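Long-range contacts in Aac(6')-ib (Escherichia coli, PDB 2BUE), which transfers, probably, the acetyl group of acetyl-CoA to the 6'-amino group of aminoglycoside antibiotics, thereby conferring resistance to them: residues W42-I48 against L120-A124; S77-Y81 against Y92-V97; I117-L121 against L135-L139. The protein carries 2 engineered substitutions. All blocks are in the same frame, centred on the assembly; numbering follows the deposited sequence. Where two conformers were deposited one is given.

Interaction 1 (W42-I48 against L120-A124); sequences WLNRSHI and LLANA. With COA (coenzyme A), chain B.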
loop_
_atom_site.group_PDB
_atom_site.type_symbol
_atom_site.label_atom_id
_atom_site.label_comp_id
_atom_site.label_asym_id
_atom_site.label_seq_id
_atom_site.Cartn_x
_atom_site.Cartn_y
_atom_site.Cartn_z
ATOM N N TRP A 42 0.643 -14.887 5.704
ATOM C CA TRP A 42 -0.058 -13.628 6.019
ATOM C C TRP A 42 -1.376 -13.451 5.268
ATOM O O TRP A 42 -2.399 -13.078 5.873
ATOM C CB TRP A 42 0.847 -12.430 5.724
ATOM C CG TRP A 42 2.031 -12.310 6.633
ATOM C CD1 TRP A 42 2.316 -13.063 7.745
ATOM C CD2 TRP A 42 3.074 -11.344 6.512
ATOM N NE1 TRP A 42 3.496 -12.619 8.324
ATOM C CE2 TRP A 42 3.977 -11.562 7.583
ATOM C CE3 TRP A 42 3.334 -10.308 5.591
ATOM C CZ2 TRP A 42 5.130 -10.768 7.771
ATOM C CZ3 TRP A 42 4.481 -9.516 5.772
ATOM C CH2 TRP A 42 5.358 -9.747 6.868
ATOM N N LEU A 43 -1.357 -13.688 3.957
ATOM C CA LEU A 43 -2.520 -13.442 3.110
ATOM C C LEU A 43 -3.700 -14.378 3.414
ATOM O O LEU A 43 -4.814 -14.169 2.935
ATOM C CB LEU A 43 -2.150 -13.478 1.613
ATOM C CG LEU A 43 -1.236 -12.330 1.158
ATOM C CD1 LEU A 43 -0.845 -12.594 -0.283
ATOM C CD2 LEU A 43 -1.957 -10.966 1.287
ATOM N N ASN A 44 -3.431 -15.407 4.212
ATOM C CA ASN A 44 -4.470 -16.325 4.662
ATOM C C ASN A 44 -4.891 -16.152 6.124
ATOM O O ASN A 44 -5.663 -16.975 6.670
ATOM C CB ASN A 44 -4.034 -17.767 4.353
ATOM C CG ASN A 44 -4.171 -18.093 2.869
ATOM O OD1 ASN A 44 -5.271 -18.388 2.387
ATOM N ND2 ASN A 44 -3.062 -18.039 2.143
ATOM N N ARG A 45 -4.391 -15.107 6.766
ATOM C CA ARG A 45 -4.863 -14.765 8.110
ATOM C C ARG A 45 -6.204 -14.048 8.009
ATOM O O ARG A 45 -6.393 -13.201 7.130
ATOM C CB ARG A 45 -3.826 -13.956 8.869
ATOM C CG ARG A 45 -2.531 -14.745 9.081
ATOM C CD ARG A 45 -1.535 -13.983 9.899
ATOM N NE ARG A 45 -0.407 -14.858 10.227
ATOM C CZ ARG A 45 0.740 -14.441 10.740
ATOM N NH1 ARG A 45 0.939 -13.150 11.001
ATOM N NH2 ARG A 45 1.694 -15.322 10.991
ATOM N N SER A 46 -7.148 -14.400 8.884
ATOM C CA SER A 46 -8.516 -13.887 8.765
ATOM C C SER A 46 -8.614 -12.352 8.728
ATOM O O SER A 46 -9.415 -11.807 7.963
ATOM C CB SER A 46 -9.408 -14.463 9.868
ATOM O OG SER A 46 -8.914 -14.122 11.147
ATOM N N HIS A 47 -7.809 -11.655 9.532
ATOM C CA HIS A 47 -7.892 -10.175 9.553
ATOM C C HIS A 47 -7.440 -9.515 8.248
ATOM O O HIS A 47 -7.746 -8.351 7.982
ATOM C CB HIS A 47 -7.133 -9.580 10.736
ATOM C CG HIS A 47 -5.646 -9.620 10.598
ATOM N ND1 HIS A 47 -4.896 -10.746 10.882
ATOM C CD2 HIS A 47 -4.758 -8.658 10.234
ATOM C CE1 HIS A 47 -3.617 -10.475 10.696
ATOM N NE2 HIS A 47 -3.505 -9.220 10.291
ATOM N N ILE A 48 -6.694 -10.270 7.452
ATOM C CA ILE A 48 -6.187 -9.805 6.166
ATOM C C ILE A 48 -7.140 -10.213 5.029
ATOM O O ILE A 48 -7.486 -9.414 4.150
ATOM C CB ILE A 48 -4.732 -10.336 5.941
ATOM C CG1 ILE A 48 -3.784 -9.633 6.938
ATOM C CG2 ILE A 48 -4.272 -10.063 4.496
ATOM C CD1 ILE A 48 -2.428 -10.271 7.141
ATOM N N LEU A 120 -0.623 -3.848 4.466
ATOM C CA LEU A 120 -1.289 -4.659 5.483
ATOM C C LEU A 120 -0.312 -4.909 6.637
ATOM O O LEU A 120 0.907 -4.991 6.437
ATOM C CB LEU A 120 -1.779 -5.986 4.885
ATOM C CG LEU A 120 -0.693 -6.943 4.352
ATOM C CD1 LEU A 120 -0.220 -7.905 5.455
ATOM C CD2 LEU A 120 -1.188 -7.718 3.130
ATOM N N LEU A 121 -0.877 -5.033 7.835
ATOM C CA LEU A 121 -0.131 -5.467 9.011
ATOM C C LEU A 121 -0.350 -6.968 9.232
ATOM O O LEU A 121 -1.486 -7.459 9.259
ATOM C CB LEU A 121 -0.599 -4.695 10.259
ATOM C CG LEU A 121 -0.229 -3.206 10.323
ATOM C CD1 LEU A 121 -0.775 -2.589 11.641
ATOM C CD2 LEU A 121 1.294 -3.040 10.187
ATOM N N ALA A 122 0.749 -7.676 9.427
ATOM C CA ALA A 122 0.753 -9.134 9.513
ATOM C C ALA A 122 0.001 -9.720 10.721
ATOM O O ALA A 122 -0.593 -10.793 10.607
ATOM C CB ALA A 122 2.201 -9.630 9.528
ATOM N N ASN A 123 0.044 -9.020 11.859
ATOM C CA ASN A 123 -0.355 -9.599 13.155
ATOM C C ASN A 123 -1.623 -8.971 13.726
ATOM O O ASN A 123 -1.667 -7.768 13.982
ATOM C CB ASN A 123 0.796 -9.468 14.156
ATOM C CG ASN A 123 2.042 -10.246 13.726
ATOM O OD1 ASN A 123 1.960 -11.421 13.365
ATOM N ND2 ASN A 123 3.180 -9.588 13.726
ATOM N N ALA A 124 -2.657 -9.793 13.917
ATOM C CA ALA A 124 -3.930 -9.302 14.445
ATOM C C ALA A 124 -3.718 -8.525 15.742
ATOM O O ALA A 124 -4.381 -7.516 15.988
ATOM C CB ALA A 124 -4.888 -10.464 14.674
HETATM N N1A COA B . -13.680 1.564 12.162
HETATM C C2A COA B . -13.391 2.855 12.012
HETATM N N3A COA B . -12.283 3.376 12.520
HETATM C C4A COA B . -11.432 2.592 13.205
HETATM C C5A COA B . -11.699 1.246 13.384
HETATM C C6A COA B . -12.864 0.728 12.839
HETATM N N6A COA B . -13.146 -0.570 12.995
HETATM N N7A COA B . -10.705 0.711 14.091
HETATM C C8A COA B . -9.837 1.684 14.356
HETATM N N9A COA B . -10.287 2.826 13.823
HETATM C C1B COA B . -9.617 4.120 13.864
HETATM C C2B COA B . -8.667 4.066 15.042
HETATM O O2B COA B . -9.336 4.610 16.184
HETATM C C3B COA B . -7.511 4.929 14.545
HETATM O O3B COA B . -7.896 6.307 14.593
HETATM P P3B COA B . -7.594 7.202 15.886
HETATM O O7A COA B . -7.943 8.709 15.405
HETATM O O8A COA B . -6.006 7.142 16.130
HETATM O O9A COA B . -8.391 6.763 17.065
HETATM C C4B COA B . -7.425 4.537 13.062
HETATM O O4B COA B . -8.756 4.094 12.681
HETATM C C5B COA B . -6.392 3.506 12.600
HETATM O O5B COA B . -5.047 3.977 12.752
HETATM P P1A COA B . -3.895 2.883 13.115
HETATM O O1A COA B . -2.536 3.427 12.749
HETATM O O2A COA B . -4.058 2.302 14.472
HETATM O O3A COA B . -4.270 1.761 12.047
HETATM P P2A COA B . -3.622 0.264 12.046
HETATM O O4A COA B . -2.343 0.290 12.781
HETATM O O5A COA B . -4.661 -0.758 12.373
HETATM O O6A COA B . -3.296 0.140 10.463
HETATM C CBP COA B . -4.244 -0.949 8.506
HETATM C CCP COA B . -4.333 0.267 9.452
HETATM C CDP COA B . -5.380 -0.824 7.464
HETATM C CEP COA B . -2.862 -0.926 7.803
HETATM C CAP COA B . -4.407 -2.265 9.339
HETATM O OAP COA B . -5.543 -2.165 10.224
HETATM C C9P COA B . -4.497 -3.531 8.459
HETATM O O9P COA B . -3.489 -3.954 7.887
HETATM N N8P COA B . -5.717 -4.108 8.378
HETATM C C7P COA B . -5.983 -5.326 7.580
HETATM C C6P COA B . -5.605 -5.116 6.091
HETATM C C5P COA B . -6.148 -3.803 5.476
HETATM O O5P COA B . -7.264 -3.363 5.766
HETATM N N4P COA B . -5.331 -3.194 4.600
HETATM C C3P COA B . -5.715 -1.915 3.966
HETATM C C2P COA B . -6.524 -2.097 2.684
HETATM S S1P COA B . -6.852 -0.491 1.828
#

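Interaction 2 (S77-Y81 against Y92-V97); sequences SVTPY and YAQSYV. With RIO (ribostamycin), chain C.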
loop_
_atom_site.group_PDB
_atom_site.type_symbol
_atom_site.label_atom_id
_atom_site.label_comp_id
_atom_site.label_asym_id
_atom_site.label_seq_id
_atom_site.Cartn_x
_atom_site.Cartn_y
_atom_site.Cartn_z
ATOM N N SER A 77 4.446 -2.591 -12.892
ATOM C CA SER A 77 4.910 -1.357 -12.254
ATOM C C SER A 77 4.602 -1.342 -10.747
ATOM O O SER A 77 4.376 -0.275 -10.168
ATOM C CB SER A 77 4.320 -0.125 -12.967
ATOM O OG SER A 77 4.874 -0.000 -14.272
ATOM N N VAL A 78 4.669 -2.519 -10.125
ATOM C CA VAL A 78 4.452 -2.661 -8.699
ATOM C C VAL A 78 5.746 -3.067 -8.009
ATOM O O VAL A 78 6.456 -4.008 -8.451
ATOM C CB VAL A 78 3.323 -3.718 -8.391
ATOM C CG1 VAL A 78 3.191 -3.970 -6.874
ATOM C CG2 VAL A 78 1.969 -3.275 -8.993
ATOM N N THR A 79 6.039 -2.371 -6.918
ATOM C CA THR A 79 7.212 -2.663 -6.091
ATOM C C THR A 79 6.785 -3.113 -4.700
ATOM O O THR A 79 6.106 -2.359 -3.986
ATOM C CB THR A 79 8.122 -1.412 -5.968
ATOM O OG1 THR A 79 8.513 -0.975 -7.274
ATOM C CG2 THR A 79 9.354 -1.700 -5.114
ATOM N N PRO A 80 7.164 -4.348 -4.314
ATOM C CA PRO A 80 6.802 -4.896 -3.000
ATOM C C PRO A 80 7.822 -4.621 -1.908
ATOM O O PRO A 80 9.051 -4.709 -2.151
ATOM C CB PRO A 80 6.707 -6.410 -3.267
ATOM C CG PRO A 80 7.800 -6.668 -4.316
ATOM C CD PRO A 80 7.896 -5.344 -5.139
ATOM N N TYR A 81 7.314 -4.322 -0.709
ATOM C CA TYR A 81 8.140 -4.079 0.477
ATOM C C TYR A 81 7.704 -4.952 1.656
ATOM O O TYR A 81 6.525 -5.321 1.756
ATOM C CB TYR A 81 8.017 -2.620 0.952
ATOM C CG TYR A 81 8.181 -1.605 -0.137
ATOM C CD1 TYR A 81 9.449 -1.193 -0.552
ATOM C CD2 TYR A 81 7.060 -1.065 -0.766
ATOM C CE1 TYR A 81 9.592 -0.255 -1.592
ATOM C CE2 TYR A 81 7.170 -0.123 -1.800
ATOM C CZ TYR A 81 8.446 0.263 -2.215
ATOM O OH TYR A 81 8.559 1.205 -3.210
ATOM N N TYR A 92 3.256 -6.063 4.982
ATOM C CA TYR A 92 3.571 -6.037 3.565
ATOM C C TYR A 92 3.071 -4.704 3.020
ATOM O O TYR A 92 2.000 -4.248 3.404
ATOM C CB TYR A 92 2.859 -7.186 2.830
ATOM C CG TYR A 92 2.899 -7.046 1.323
ATOM C CD1 TYR A 92 3.984 -7.534 0.584
ATOM C CD2 TYR A 92 1.840 -6.427 0.626
ATOM C CE1 TYR A 92 4.018 -7.397 -0.821
ATOM C CE2 TYR A 92 1.868 -6.271 -0.787
ATOM C CZ TYR A 92 2.978 -6.769 -1.489
ATOM O OH TYR A 92 3.037 -6.656 -2.857
ATOM N N ALA A 93 3.827 -4.096 2.114
ATOM C CA ALA A 93 3.329 -2.918 1.416
ATOM C C ALA A 93 3.762 -2.980 -0.041
ATOM O O ALA A 93 4.662 -3.761 -0.411
ATOM C CB ALA A 93 3.825 -1.621 2.095
ATOM N N GLN A 94 3.109 -2.184 -0.865
ATOM C CA GLN A 94 3.529 -2.074 -2.263
ATOM C C GLN A 94 3.268 -0.662 -2.731
ATOM O O GLN A 94 2.340 0.003 -2.228
ATOM C CB GLN A 94 2.808 -3.093 -3.149
ATOM C CG GLN A 94 1.276 -2.987 -3.078
ATOM C CD GLN A 94 0.572 -4.003 -3.959
ATOM O OE1 GLN A 94 1.017 -5.157 -4.102
ATOM N NE2 GLN A 94 -0.563 -3.598 -4.516
ATOM N N SER A 95 4.121 -0.188 -3.640
ATOM C CA SER A 95 3.865 1.057 -4.342
ATOM C C SER A 95 3.756 0.756 -5.840
ATOM O O SER A 95 4.344 -0.219 -6.339
ATOM C CB SER A 95 4.968 2.092 -4.087
ATOM O OG SER A 95 6.234 1.621 -4.530
ATOM N N TYR A 96 3.032 1.590 -6.573
ATOM C CA TYR A 96 2.859 1.344 -7.996
ATOM C C TYR A 96 2.824 2.656 -8.760
ATOM O O TYR A 96 2.455 3.710 -8.200
ATOM C CB TYR A 96 1.618 0.447 -8.305
ATOM C CG TYR A 96 0.320 1.039 -7.792
ATOM C CD1 TYR A 96 -0.391 1.961 -8.578
ATOM C CD2 TYR A 96 -0.199 0.677 -6.529
ATOM C CE1 TYR A 96 -1.575 2.549 -8.119
ATOM C CE2 TYR A 96 -1.416 1.279 -6.067
ATOM C CZ TYR A 96 -2.075 2.201 -6.867
ATOM O OH TYR A 96 -3.245 2.810 -6.464
ATOM N N VAL A 97 3.243 2.592 -10.023
ATOM C CA VAL A 97 3.082 3.733 -10.919
ATOM C C VAL A 97 1.649 3.688 -11.447
ATOM O O VAL A 97 1.278 2.786 -12.198
ATOM C CB VAL A 97 4.108 3.676 -12.093
ATOM C CG1 VAL A 97 3.877 4.875 -13.053
ATOM C CG2 VAL A 97 5.542 3.696 -11.523
HETATM O O1 RIO C . -1.840 -7.098 -4.624
HETATM C C1 RIO C . -0.891 -7.318 -5.677
HETATM C C2 RIO C . -1.661 -7.558 -6.982
HETATM O O2 RIO C . -2.925 -6.863 -6.993
HETATM C C3 RIO C . -2.757 -5.574 -7.606
HETATM O O3 RIO C . -2.802 -4.529 -6.612
HETATM C C4 RIO C . -3.807 -3.478 -6.900
HETATM C C5 RIO C . -3.234 -2.365 -7.823
HETATM O O4 RIO C . -2.874 -2.903 -9.084
HETATM C C6 RIO C . -4.181 -1.169 -8.025
HETATM N N1 RIO C . -3.455 -0.100 -8.771
HETATM C C7 RIO C . -4.640 -0.609 -6.651
HETATM C C8 RIO C . -5.303 -1.723 -5.813
HETATM N N2 RIO C . -5.800 -1.127 -4.541
HETATM C C9 RIO C . -4.293 -2.892 -5.542
HETATM O O5 RIO C . -5.079 -3.924 -4.878
HETATM C C10 RIO C . -4.385 -4.576 -3.813
HETATM O O6 RIO C . -4.516 -3.860 -2.610
HETATM C C11 RIO C . -5.862 -3.837 -2.013
HETATM C C12 RIO C . -5.708 -3.144 -0.638
HETATM N N3 RIO C . -5.598 -1.687 -0.805
HETATM C C13 RIO C . -6.428 -5.280 -1.846
HETATM O O7 RIO C . -7.806 -5.168 -1.418
HETATM C C14 RIO C . -6.340 -6.045 -3.190
HETATM O O8 RIO C . -6.884 -7.393 -3.100
HETATM C C15 RIO C . -4.898 -6.045 -3.723
HETATM N N4 RIO C . -4.787 -6.705 -5.023
HETATM C C16 RIO C . -1.412 -5.645 -8.375
HETATM O O9 RIO C . -1.718 -5.458 -9.747
HETATM C C17 RIO C . -0.963 -7.111 -8.246
HETATM O O10 RIO C . -1.544 -7.850 -9.357
#

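Interaction 3 (I117-L121 against L135-L139); sequences IDQLL and LVRAL. With RIO (ribostamycin), chain C.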
loop_
_atom_site.group_PDB
_atom_site.type_symbol
_atom_site.label_atom_id
_atom_site.label_comp_id
_atom_site.label_asym_id
_atom_site.label_seq_id
_atom_site.Cartn_x
_atom_site.Cartn_y
_atom_site.Cartn_z
ATOM N N ILE A 117 -0.276 3.359 -3.210
ATOM C CA ILE A 117 0.200 2.410 -2.208
ATOM C C ILE A 117 -0.935 1.506 -1.715
ATOM O O ILE A 117 -2.125 1.900 -1.734
ATOM C CB ILE A 117 0.854 3.126 -1.012
ATOM C CG1 ILE A 117 -0.138 4.106 -0.345
ATOM C CG2 ILE A 117 2.121 3.897 -1.478
ATOM C CD1 ILE A 117 0.361 4.670 1.023
ATOM N N ASP A 118 -0.532 0.330 -1.247
ATOM C CA ASP A 118 -1.443 -0.616 -0.552
ATOM C C ASP A 118 -0.598 -1.253 0.532
ATOM O O ASP A 118 0.617 -1.393 0.372
ATOM C CB ASP A 118 -1.928 -1.710 -1.501
ATOM C CG ASP A 118 -2.613 -1.160 -2.739
ATOM O OD1 ASP A 118 -3.771 -0.715 -2.632
ATOM O OD2 ASP A 118 -1.977 -1.190 -3.805
ATOM N N GLN A 119 -1.208 -1.619 1.653
ATOM C CA GLN A 119 -0.424 -2.236 2.717
ATOM C C GLN A 119 -1.291 -2.989 3.715
ATOM O O GLN A 119 -2.522 -2.837 3.747
ATOM C CB GLN A 119 0.467 -1.201 3.445
ATOM C CG GLN A 119 -0.237 -0.323 4.439
ATOM C CD GLN A 119 -1.213 0.612 3.815
ATOM O OE1 GLN A 119 -0.924 1.258 2.797
ATOM N NE2 GLN A 119 -2.386 0.732 4.444
ATOM N N LEU A 120 -0.623 -3.848 4.466
ATOM C CA LEU A 120 -1.289 -4.659 5.483
ATOM C C LEU A 120 -0.312 -4.909 6.637
ATOM O O LEU A 120 0.907 -4.991 6.437
ATOM C CB LEU A 120 -1.779 -5.986 4.885
ATOM C CG LEU A 120 -0.693 -6.943 4.352
ATOM C CD1 LEU A 120 -0.220 -7.905 5.455
ATOM C CD2 LEU A 120 -1.188 -7.718 3.130
ATOM N N LEU A 121 -0.877 -5.033 7.835
ATOM C CA LEU A 121 -0.131 -5.467 9.011
ATOM C C LEU A 121 -0.350 -6.968 9.232
ATOM O O LEU A 121 -1.486 -7.459 9.259
ATOM C CB LEU A 121 -0.599 -4.695 10.259
ATOM C CG LEU A 121 -0.229 -3.206 10.323
ATOM C CD1 LEU A 121 -0.775 -2.589 11.641
ATOM C CD2 LEU A 121 1.294 -3.040 10.187
ATOM N N LEU A 135 3.736 2.928 9.338
ATOM C CA LEU A 135 4.095 2.257 8.095
ATOM C C LEU A 135 3.767 3.167 6.899
ATOM O O LEU A 135 4.625 3.415 6.030
ATOM C CB LEU A 135 3.359 0.910 8.005
ATOM C CG LEU A 135 3.711 -0.047 6.866
ATOM C CD1 LEU A 135 3.092 -1.408 7.161
ATOM C CD2 LEU A 135 3.218 0.487 5.502
ATOM N N VAL A 136 2.537 3.689 6.859
ATOM C CA VAL A 136 2.131 4.569 5.764
ATOM C C VAL A 136 3.024 5.822 5.699
ATOM O O VAL A 136 3.522 6.168 4.626
ATOM C CB VAL A 136 0.634 4.878 5.811
ATOM C CG1 VAL A 136 0.257 5.848 4.689
ATOM C CG2 VAL A 136 -0.149 3.539 5.646
ATOM N N ARG A 137 3.294 6.446 6.840
ATOM C CA ARG A 137 4.185 7.617 6.857
ATOM C C ARG A 137 5.572 7.281 6.279
ATOM O O ARG A 137 6.144 8.054 5.510
ATOM C CB ARG A 137 4.288 8.194 8.271
ATOM C CG ARG A 137 3.001 8.865 8.731
ATOM C CD ARG A 137 3.133 9.413 10.134
ATOM N NE ARG A 137 1.928 10.129 10.532
ATOM C CZ ARG A 137 1.588 10.391 11.790
ATOM N NH1 ARG A 137 2.365 10.001 12.792
ATOM N NH2 ARG A 137 0.464 11.032 12.051
ATOM N N ALA A 138 6.100 6.110 6.637
ATOM C CA ALA A 138 7.415 5.672 6.139
ATOM C C ALA A 138 7.405 5.454 4.623
ATOM O O ALA A 138 8.354 5.841 3.906
ATOM C CB ALA A 138 7.864 4.406 6.875
ATOM N N LEU A 139 6.308 4.877 4.131
ATOM C CA LEU A 139 6.153 4.655 2.698
ATOM C C LEU A 139 6.015 5.970 1.926
ATOM O O LEU A 139 6.611 6.135 0.872
ATOM C CB LEU A 139 4.955 3.733 2.445
ATOM C CG LEU A 139 4.867 3.190 1.012
ATOM C CD1 LEU A 139 6.208 2.695 0.423
ATOM C CD2 LEU A 139 3.838 2.074 0.921
HETATM O O1 RIO C . -1.840 -7.098 -4.624
HETATM C C1 RIO C . -0.891 -7.318 -5.677
HETATM C C2 RIO C . -1.661 -7.558 -6.982
HETATM O O2 RIO C . -2.925 -6.863 -6.993
HETATM C C3 RIO C . -2.757 -5.574 -7.606
HETATM O O3 RIO C . -2.802 -4.529 -6.612
HETATM C C4 RIO C . -3.807 -3.478 -6.900
HETATM C C5 RIO C . -3.234 -2.365 -7.823
HETATM O O4 RIO C . -2.874 -2.903 -9.084
HETATM C C6 RIO C . -4.181 -1.169 -8.025
HETATM N N1 RIO C . -3.455 -0.100 -8.771
HETATM C C7 RIO C . -4.640 -0.609 -6.651
HETATM C C8 RIO C . -5.303 -1.723 -5.813
HETATM N N2 RIO C . -5.800 -1.127 -4.541
HETATM C C9 RIO C . -4.293 -2.892 -5.542
HETATM O O5 RIO C . -5.079 -3.924 -4.878
HETATM C C10 RIO C . -4.385 -4.576 -3.813
HETATM O O6 RIO C . -4.516 -3.860 -2.610
HETATM C C11 RIO C . -5.862 -3.837 -2.013
HETATM C C12 RIO C . -5.708 -3.144 -0.638
HETATM N N3 RIO C . -5.598 -1.687 -0.805
HETATM C C13 RIO C . -6.428 -5.280 -1.846
HETATM O O7 RIO C . -7.806 -5.168 -1.418
HETATM C C14 RIO C . -6.340 -6.045 -3.190
HETATM O O8 RIO C . -6.884 -7.393 -3.100
HETATM C C15 RIO C . -4.898 -6.045 -3.723
HETATM N N4 RIO C . -4.787 -6.705 -5.023
HETATM C C16 RIO C . -1.412 -5.645 -8.375
HETATM O O9 RIO C . -1.718 -5.458 -9.747
HETATM C C17 RIO C . -0.963 -7.111 -8.246
HETATM O O10 RIO C . -1.544 -7.850 -9.357
#

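Interaction 1 (W42-I48 against L120-A124)
R45 and H47 hold the end of strand 114-121 and the loop that follows by their carbonyls, a worked example of polar side chains fixing a strand end beside a cofactor. The extended R45 side chain brings NH1 to within 2.8 Å of A122 O, which lies in the guanidinium plane; seen from the carbonyl, however, the donor stands well out of the peptide plane. A weak second bond joins the same NH1 to N123 OD1, while N123 ND2 turns to Q126 and R45 NH2 forms a salt bridge with E41. The imidazole of H47, swung between its own backbone N and carbonyl carbon (chi1 74°), uses NE2 as donor to L121 O, at 2.9 Å and 158° at the hydrogen. That oxygen lies close to the ring plane.

Flat faces supply the second kind of contact. A122 CB sits over the five-membered ring of W42, 3.4 Å from its centroid, in a CH-pi contact. W42 CD1 in turn lies 3.5 Å from the plane of the R45 guanidinium, near its rim. I48 CG1 on one face of H47 and A124 CA on the other help the NE2 bond to hold the ring.

Aliphatic packing is centred on L120, whose two branches divide the work: CD1 meets I48 CD1 at 3.6 Å, and CD2 meets L43 CD2 at 3.8 Å, both side chains crossing it at about a right angle.

Coenzyme A accepts a bond from L121 N to its O9P (2.8 Å). Around this contact, L120 and A122 pair by backbone with Y92 and I90 of the hairpin, L43 packs on V64 and Y68 of helix 61-68, and L121 leans on L131 and L135 of helix 131-144.

Interaction 2 (S77-Y81 against Y92-V97)
T79 and S95 face each other as a hydrogen-bonded pair in an antiparallel beta hairpin, strands 78-85 and 88-97 of the GNAT sheet. T79 N donates to S95 O at 2.8 Å and S95 N to T79 O; Y81 and A93 repeat this reciprocal pattern, and V97 N adds a bond to S77 O.

The two sheet faces do different work. On the face of T79, Y81, A93 and S95, the Y81 ring reaches diagonally past its partner A93. Its OH lies 2.7 Å from S95 OG, hydrogen-bonded with either hydroxyl as possible donor. Helix 131-144 packs against this face, through L139 and L142 on Y81.

On the other face Q94 and Y96 line the aminoglycoside pocket, while V78 and P80 lie against helix 70-74. V78 spreads its two methyls, CG1 against Q94 CB and CG2 against Y96 CB, both at 3.8 Å. Y92, with CG anti to its backbone N (chi1 168°), swings its ring beside P80, CE1 to CB 3.8 Å. Y96 presents one ring face to ribostamycin N1, which stands 3.2 Å above the plane, while its OH bonds Q153.

Q94 CG sits between its backbone N and carbonyl carbon (chi1 57°), and the chain, extended beyond it, carries the amide out to ribostamycin, NE2 being shared between O3 and D118 OD2. Q94 OE1 accepts Y92 OH, 2.8 Å away, on a lone pair in the amide plane.

Interaction 3 (I117-L121 against L135-L139)
Strand 117-121 and helix 135-139 meet in a buried, mainly apolar contact inside the beta-alpha-beta unit of the GNAT fold, where helix 131-144 connects strand 114-121 to its parallel neighbour 151-154. The short segments run at 146° to each other, with a closest axis approach of 10.0 Å, and the gap is bridged almost wholly by side chains.

Alternation along the strand decides who takes part. I117, Q119 and L121 supply the side chains that reach the helix, which answers with L135, V136 and L139. I117 and L139 come tip to tip, CG2 against CD2 at 3.5 Å, tighter than usual for two carbons. The other branch of I117 runs to V136, CD1 to CG1 3.9 Å. Q119 is bent at chi2 (-67°), which lays its amide beside the helix: CD touches V136 CG2 at 3.6 Å, and CG slides past L135 CD2 at 3.7 Å. OE1 bonds the hydroxyl of Y167, and NE2 is hydrogen-bonded as well. L121 CD2 completes the row against L135 CD1.

D118 points the other way, into the antibiotic pocket. Its OD1 accepts from both N3 and N2 of ribostamycin, each at 2.8 Å; N3, carried on the exocyclic methylene C12, is the 6'-amino group, and N2 is on the deoxystreptamine ring. D155 OD1, which also bonds ribostamycin, lies close by. Q119 O meanwhile bonds N4P of coenzyme A.

One face of the strand carries the helix and the other the antibiotic, while at its edges it pairs with strand 88-97 (D118 with Q94) and strand 151-154 (I117 with Q153); Y167 of helix 161-169 packs against I117 and V136 beside helix 131-144.

How the interactions relate
From the N terminus, the helical region 42-48 comes first, and its partner 120-124 arrives only after 71 intervening residues, so interaction 1 closes a large loop. Interaction 2 lies wholly within that loop, as a short hairpin closure with ten residues between its segments. Interaction 3 begins where interaction 1 ends, sharing L120 and L121, and closes a loop of 13 residues onto helix 131-144; it follows interaction 2 in series. Strands 88-97 and 114-121 are sheet neighbours, so the strand that interactions 1 and 3 share runs alongside one strand of interaction 2. Together the contacts tie the N-terminal helices, the hairpin and the beta-alpha-beta unit around ribostamycin and coenzyme A.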